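Local coordinates for protein decapping nuclease RAI1 (Candida albicans, PDB 5BUD) that removes NAD and other caps from the 5' end of RNA and diphosphate from 5'-triphosphate RNA, using divalent metal ions, and binds and stimulates the exoribonuclease RAT1, at residues S97-T102 with W335-V340; R151-Q154 with R160-Y163. All coordinates share one frame; numbering follows the deposited sequence.

Interaction 1 of 2, residues S97-T102 with W335-V340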
loop_
_atom_site.group_PDB
_atom_site.type_symbol
_atom_site.label_atom_id
_atom_site.label_comp_id
_atom_site.label_asym_id
_atom_site.label_seq_id
_atom_site.Cartn_x
_atom_site.Cartn_y
_atom_site.Cartn_z
ATOM N N SER A 97 -8.190 10.832 -16.368
ATOM C CA SER A 97 -9.601 10.796 -16.087
ATOM C C SER A 97 -9.837 9.877 -14.901
ATOM O O SER A 97 -9.455 8.705 -14.919
ATOM C CB SER A 97 -10.406 10.352 -17.309
ATOM O OG SER A 97 -10.293 8.970 -17.492
ATOM N N SER A 98 -10.475 10.413 -13.870
ATOM C CA SER A 98 -10.747 9.639 -12.658
ATOM C C SER A 98 -11.664 10.446 -11.781
ATOM O O SER A 98 -11.757 11.697 -11.920
ATOM C CB SER A 98 -9.435 9.347 -11.905
ATOM O OG SER A 98 -9.619 8.593 -10.719
ATOM N N ASP A 99 -12.313 9.756 -10.853
ATOM C CA ASP A 99 -13.108 10.406 -9.813
ATOM C C ASP A 99 -12.316 10.676 -8.554
ATOM O O ASP A 99 -12.505 11.712 -7.881
ATOM C CB ASP A 99 -14.312 9.546 -9.506
ATOM C CG ASP A 99 -15.187 9.366 -10.733
ATOM O OD1 ASP A 99 -15.477 8.231 -11.101
ATOM O OD2 ASP A 99 -15.535 10.395 -11.347
ATOM N N ILE A 100 -11.430 9.737 -8.238
ATOM C CA ILE A 100 -10.634 9.768 -7.005
ATOM C C ILE A 100 -9.147 9.620 -7.337
ATOM O O ILE A 100 -8.782 8.824 -8.182
ATOM C CB ILE A 100 -11.108 8.642 -6.069
ATOM C CG1 ILE A 100 -12.542 8.912 -5.627
ATOM C CG2 ILE A 100 -10.204 8.527 -4.847
ATOM C CD1 ILE A 100 -13.111 7.835 -4.709
ATOM N N ILE A 101 -8.293 10.408 -6.697
ATOM C CA ILE A 101 -6.867 10.210 -6.810
ATOM C C ILE A 101 -6.313 10.054 -5.416
ATOM O O ILE A 101 -6.492 10.945 -4.580
ATOM C CB ILE A 101 -6.199 11.359 -7.549
ATOM C CG1 ILE A 101 -6.657 11.370 -9.016
ATOM C CG2 ILE A 101 -4.673 11.283 -7.464
ATOM C CD1 ILE A 101 -6.205 12.635 -9.750
ATOM N N THR A 102 -5.633 8.939 -5.160
ATOM C CA THR A 102 -5.187 8.649 -3.810
ATOM C C THR A 102 -4.045 7.650 -3.756
ATOM O O THR A 102 -3.517 7.232 -4.778
ATOM C CB THR A 102 -6.384 8.219 -2.897
ATOM O OG1 THR A 102 -6.009 8.251 -1.495
ATOM C CG2 THR A 102 -6.919 6.897 -3.274
ATOM N N TRP A 335 -20.424 6.043 -2.417
ATOM C CA TRP A 335 -20.923 7.059 -1.472
ATOM C C TRP A 335 -20.067 8.322 -1.587
ATOM O O TRP A 335 -20.597 9.426 -1.806
ATOM C CB TRP A 335 -20.931 6.470 -0.053
ATOM C CG TRP A 335 -21.350 7.372 1.068
ATOM C CD1 TRP A 335 -22.609 7.863 1.323
ATOM C CD2 TRP A 335 -20.518 7.826 2.136
ATOM N NE1 TRP A 335 -22.596 8.601 2.476
ATOM C CE2 TRP A 335 -21.323 8.603 2.991
ATOM C CE3 TRP A 335 -19.166 7.652 2.451
ATOM C CZ2 TRP A 335 -20.815 9.215 4.143
ATOM C CZ3 TRP A 335 -18.657 8.274 3.600
ATOM C CH2 TRP A 335 -19.487 9.042 4.430
ATOM N N LEU A 336 -18.749 8.170 -1.543
ATOM C CA LEU A 336 -17.873 9.327 -1.748
ATOM C C LEU A 336 -18.140 10.022 -3.100
ATOM O O LEU A 336 -18.127 11.254 -3.183
ATOM C CB LEU A 336 -16.405 8.929 -1.675
ATOM C CG LEU A 336 -15.885 8.430 -0.340
ATOM C CD1 LEU A 336 -14.490 7.838 -0.522
ATOM C CD2 LEU A 336 -15.886 9.554 0.683
ATOM N N ASN A 337 -18.386 9.229 -4.130
ATOM C CA ASN A 337 -18.538 9.744 -5.488
ATOM C C ASN A 337 -19.856 10.476 -5.746
ATOM O O ASN A 337 -19.943 11.229 -6.705
ATOM C CB ASN A 337 -18.378 8.614 -6.513
ATOM C CG ASN A 337 -18.154 9.131 -7.922
ATOM O OD1 ASN A 337 -17.276 9.970 -8.163
ATOM N ND2 ASN A 337 -18.966 8.663 -8.856
ATOM N N THR A 338 -20.873 10.250 -4.924
ATOM C CA THR A 338 -22.190 10.892 -5.123
ATOM C C THR A 338 -22.560 11.885 -4.011
ATOM O O THR A 338 -23.546 12.610 -4.128
ATOM C CB THR A 338 -23.293 9.821 -5.261
ATOM O OG1 THR A 338 -23.287 8.982 -4.114
ATOM C CG2 THR A 338 -23.043 8.944 -6.482
ATOM N N THR A 339 -21.768 11.917 -2.943
ATOM C CA THR A 339 -22.061 12.699 -1.763
ATOM C C THR A 339 -21.338 14.026 -1.796
ATOM O O THR A 339 -21.910 15.030 -1.416
ATOM C CB THR A 339 -21.659 11.920 -0.476
ATOM O OG1 THR A 339 -22.660 10.943 -0.176
ATOM C CG2 THR A 339 -21.491 12.834 0.739
ATOM N N VAL A 340 -20.064 14.025 -2.189
ATOM C CA VAL A 340 -19.258 15.225 -2.127
ATOM C C VAL A 340 -19.398 15.908 -3.487
ATOM O O VAL A 340 -19.303 15.241 -4.524
ATOM C CB VAL A 340 -17.775 14.915 -1.841
ATOM C CG1 VAL A 340 -16.994 16.201 -1.591
ATOM C CG2 VAL A 340 -17.629 14.013 -0.621
#
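Asp99 and Asn337 meet because their first torsions throw the two side chains at each other. CG of Asn337 lies anti to the backbone N (chi1 -165°), while CG of Asp99 lies anti to the carbonyl carbon. The amide oxygen OD1 of Asn337 comes to rest 3.3 Å from CB of Asp99 and 3.4 Å from its CG. The carboxylate and amide planes are turned 48° apart. No hydrogen bond joins them. Each polar end is held by another residue: OD1 of Asp99 bonds to the backbone N of Lys218, and OD1 of Asn337 to NZ of Lys342. The bond from Lys342 may ease the approach of the amide oxygen to the carboxylate. Deeper in, the contact is apolar and light: CD1 of Ile100 reaches CD1 of Leu336 at 4.4 Å. At the strand's start, Ser98 OG donates to the backbone O of Ile100 at 2.7 Å, from above the carbonyl plane. The contact sets the C-terminal turn of helix 322-339 beside the beginning of strand 100-103. That strand runs parallel to and between strands 131-136 and 217-228 of the nuclease fold. Leu336 also packs on strands 349-354 and 359-364, and Asn337 touches Val217.

Interaction 2 of 2, residues R151-Q154 with R160-Y163. With nucleotides of chain C.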
loop_
_atom_site.group_PDB
_atom_site.type_symbol
_atom_site.label_atom_id
_atom_site.label_comp_id
_atom_site.label_asym_id
_atom_site.label_seq_id
_atom_site.Cartn_x
_atom_site.Cartn_y
_atom_site.Cartn_z
ATOM N N ARG A 151 3.838 2.303 23.990
ATOM C CA ARG A 151 3.204 1.079 24.493
ATOM C C ARG A 151 4.211 -0.070 24.432
ATOM O O ARG A 151 4.569 -0.657 25.457
ATOM C CB ARG A 151 1.982 0.689 23.652
ATOM C CG ARG A 151 0.618 0.976 24.265
ATOM C CD ARG A 151 0.293 2.467 24.326
ATOM N NE ARG A 151 -1.141 2.742 24.193
ATOM C CZ ARG A 151 -1.685 3.958 24.233
ATOM N NH1 ARG A 151 -0.922 5.031 24.402
ATOM N NH2 ARG A 151 -3.001 4.106 24.105
ATOM N N MET A 152 4.684 -0.357 23.218
ATOM C CA MET A 152 5.458 -1.569 22.949
ATOM C C MET A 152 6.762 -1.607 23.738
ATOM O O MET A 152 7.148 -2.671 24.226
ATOM C CB MET A 152 5.720 -1.743 21.440
ATOM C CG MET A 152 4.502 -2.191 20.619
ATOM S SD MET A 152 3.773 -3.810 21.045
ATOM C CE MET A 152 2.564 -3.351 22.290
ATOM N N LYS A 153 7.433 -0.461 23.840
ATOM C CA LYS A 153 8.564 -0.271 24.761
ATOM C C LYS A 153 8.205 -0.648 26.206
ATOM O O LYS A 153 8.910 -1.426 26.854
ATOM C CB LYS A 153 9.026 1.193 24.748
ATOM C CG LYS A 153 10.346 1.462 24.052
ATOM C CD LYS A 153 11.539 1.104 24.930
ATOM C CE LYS A 153 12.664 2.133 24.852
ATOM N NZ LYS A 153 13.309 2.243 23.513
ATOM N N GLN A 154 7.106 -0.093 26.705
ATOM C CA GLN A 154 6.734 -0.258 28.105
ATOM C C GLN A 154 6.251 -1.644 28.479
ATOM O O GLN A 154 6.529 -2.131 29.571
ATOM C CB GLN A 154 5.633 0.726 28.486
ATOM C CG GLN A 154 6.143 2.002 29.098
ATOM C CD GLN A 154 5.011 2.832 29.647
ATOM O OE1 GLN A 154 4.067 2.298 30.245
ATOM N NE2 GLN A 154 5.080 4.134 29.429
ATOM N N ARG A 160 12.226 -8.657 23.953
ATOM C CA ARG A 160 11.093 -8.820 23.048
ATOM C C ARG A 160 10.968 -7.586 22.156
ATOM O O ARG A 160 10.696 -7.692 20.952
ATOM C CB ARG A 160 9.819 -9.090 23.865
ATOM C CG ARG A 160 8.497 -9.172 23.097
ATOM C CD ARG A 160 8.491 -10.231 22.003
ATOM N NE ARG A 160 7.250 -10.207 21.222
ATOM C CZ ARG A 160 6.975 -11.010 20.192
ATOM N NH1 ARG A 160 7.843 -11.936 19.793
ATOM N NH2 ARG A 160 5.808 -10.894 19.560
ATOM N N TYR A 161 11.226 -6.418 22.739
ATOM C CA TYR A 161 11.202 -5.172 22.006
ATOM C C TYR A 161 12.289 -5.148 20.942
ATOM O O TYR A 161 12.003 -4.801 19.797
ATOM C CB TYR A 161 11.326 -3.979 22.964
ATOM C CG TYR A 161 11.398 -2.636 22.274
ATOM C CD1 TYR A 161 10.250 -2.007 21.806
ATOM C CD2 TYR A 161 12.616 -1.992 22.105
ATOM C CE1 TYR A 161 10.316 -0.773 21.181
ATOM C CE2 TYR A 161 12.696 -0.764 21.482
ATOM C CZ TYR A 161 11.540 -0.159 21.026
ATOM O OH TYR A 161 11.634 1.058 20.403
ATOM N N ASP A 162 13.523 -5.522 21.304
ATOM C CA ASP A 162 14.625 -5.624 20.343
ATOM C C ASP A 162 14.288 -6.625 19.226
ATOM O O ASP A 162 14.559 -6.381 18.055
ATOM C CB ASP A 162 15.907 -6.077 21.060
ATOM C CG ASP A 162 17.040 -6.392 20.113
ATOM O OD1 ASP A 162 17.530 -5.477 19.432
ATOM O OD2 ASP A 162 17.475 -7.562 20.062
ATOM N N TYR A 163 13.729 -7.766 19.608
ATOM C CA TYR A 163 13.314 -8.772 18.643
ATOM C C TYR A 163 12.310 -8.154 17.657
ATOM O O TYR A 163 12.465 -8.273 16.458
ATOM C CB TYR A 163 12.718 -9.982 19.367
ATOM C CG TYR A 163 12.185 -11.081 18.473
ATOM C CD1 TYR A 163 13.036 -12.048 17.936
ATOM C CD2 TYR A 163 10.833 -11.185 18.214
ATOM C CE1 TYR A 163 12.550 -13.053 17.125
ATOM C CE2 TYR A 163 10.333 -12.193 17.402
ATOM C CZ TYR A 163 11.198 -13.122 16.864
ATOM O OH TYR A 163 10.707 -14.128 16.082
ATOM P P U C 4 6.372 -13.619 16.486
ATOM O OP1 U C 4 7.025 -13.878 17.796
ATOM O OP2 U C 4 7.163 -13.645 15.242
ATOM O "O5'" U C 4 5.159 -14.636 16.341
ATOM C "C5'" U C 4 4.294 -14.892 17.459
ATOM C "C4'" U C 4 4.021 -16.369 17.537
ATOM O "O4'" U C 4 2.784 -16.604 18.258
ATOM C "C3'" U C 4 3.746 -16.978 16.180
ATOM O "O3'" U C 4 3.924 -18.380 16.290
ATOM C "C2'" U C 4 2.323 -16.488 15.938
ATOM O "O2'" U C 4 1.625 -17.105 14.874
ATOM C "C1'" U C 4 1.707 -16.669 17.334
ATOM N N1 U C 4 0.722 -15.638 17.700
ATOM C C2 U C 4 -0.136 -15.187 16.713
ATOM O O2 U C 4 -0.108 -15.607 15.568
ATOM N N3 U C 4 -1.023 -14.220 17.116
ATOM C C4 U C 4 -1.142 -13.668 18.373
ATOM O O4 U C 4 -1.995 -12.803 18.576
ATOM C C5 U C 4 -0.222 -14.186 19.339
ATOM C C6 U C 4 0.657 -15.129 18.979
ATOM P P U C 3 5.869 -10.278 11.592
ATOM O OP1 U C 3 6.448 -11.633 11.574
ATOM O OP2 U C 3 4.555 -10.020 10.969
ATOM O "O5'" U C 3 5.812 -9.790 13.103
ATOM C "C5'" U C 3 6.928 -10.016 13.985
ATOM C "C4'" U C 3 6.446 -10.385 15.356
ATOM O "O4'" U C 3 5.856 -9.223 15.994
ATOM C "C3'" U C 3 5.384 -11.479 15.405
ATOM O "O3'" U C 3 5.621 -12.240 16.572
ATOM C "C2'" U C 3 4.081 -10.692 15.470
ATOM O "O2'" U C 3 3.017 -11.385 16.092
ATOM C "C1'" U C 3 4.500 -9.483 16.307
ATOM N N1 U C 3 3.733 -8.260 16.033
ATOM C C2 U C 3 3.003 -7.708 17.071
ATOM O O2 U C 3 2.946 -8.207 18.181
ATOM N N3 U C 3 2.331 -6.554 16.753
ATOM C C4 U C 3 2.310 -5.909 15.535
ATOM O O4 U C 3 1.655 -4.873 15.409
ATOM C C5 U C 3 3.094 -6.538 14.514
ATOM C C6 U C 3 3.765 -7.662 14.794
#
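Met152 meets Tyr161 through its backbone: the carbonyl O of Met152 lies 4.0 Å from CD1 of Tyr161, at an oblique angle to the ring. The same carbonyl accepts a hydrogen bond from ND2 of Asn156. The side chain of Met152 leads away from the second helix.

Lys153 carries the contact. Its CG sits over one face of the Tyr161 ring, 3.9 Å from the ring centroid and 24° off the ring normal. This is a CH-pi contact, offset toward the rim, with CG 3.6 Å from CZ of Tyr161. Bends at chi2, chi3 and chi4 carry the chain over the hydroxyl end of the ring, from the CE1 side toward CE2. NZ of Lys153 ends 3.7 Å from CE2 of Tyr161, and no hydrogen bond forms between the two side chains. The tyrosine reaches across because its CG is anti to the backbone N (chi1 176°). Its OH is hydrogen-bonded to OE2 of Glu149, one turn before Lys153 on helix 138-155, which helps to fix the ring.

One residue earlier, Arg160 turns to the RNA. Its NH1 donates to OP1 of U4 of chain C at 2.9 Å in a nearly straight bond (169°). Its NH2 reaches O3' of U3 of chain C at 3.3 Å. Both acceptors lie at the guanidinium edge, near its plane, so the arginine holds the phosphodiester between the two nucleotides. Tyr163 borders the same phosphate, its OH 3.7 Å from OP2 of U4 of chain C.

The chemistry is thus divided. Aliphatic packing on an aromatic face joins the two helices at the surface, while a charged fork on the second helix grips the RNA backbone. Both bonds go to oxygens of the phosphodiester linkage, so this arginine would probably grip the RNA whatever its bases.

From the N terminus, the chain first passes 97-102, where strand 100-103 begins. It then runs through strands 121-128 and 131-136 into helix 138-155. Interaction 2 closes a very short loop there, with five residues between its segments, and joins the end of helix 138-155 to the start of helix 158-178 at the turn between them. The chain goes on through the metal-binding strands 217-228 and 243-250 before helix 322-339 returns to close interaction 1. The long loop of interaction 1 therefore contains the short one of interaction 2, and they do not cross. Their centres are 40 Å apart, on opposite sides of the chain's centre. Interaction 1 ties strand to helix; interaction 2 joins consecutive helices at the RNA.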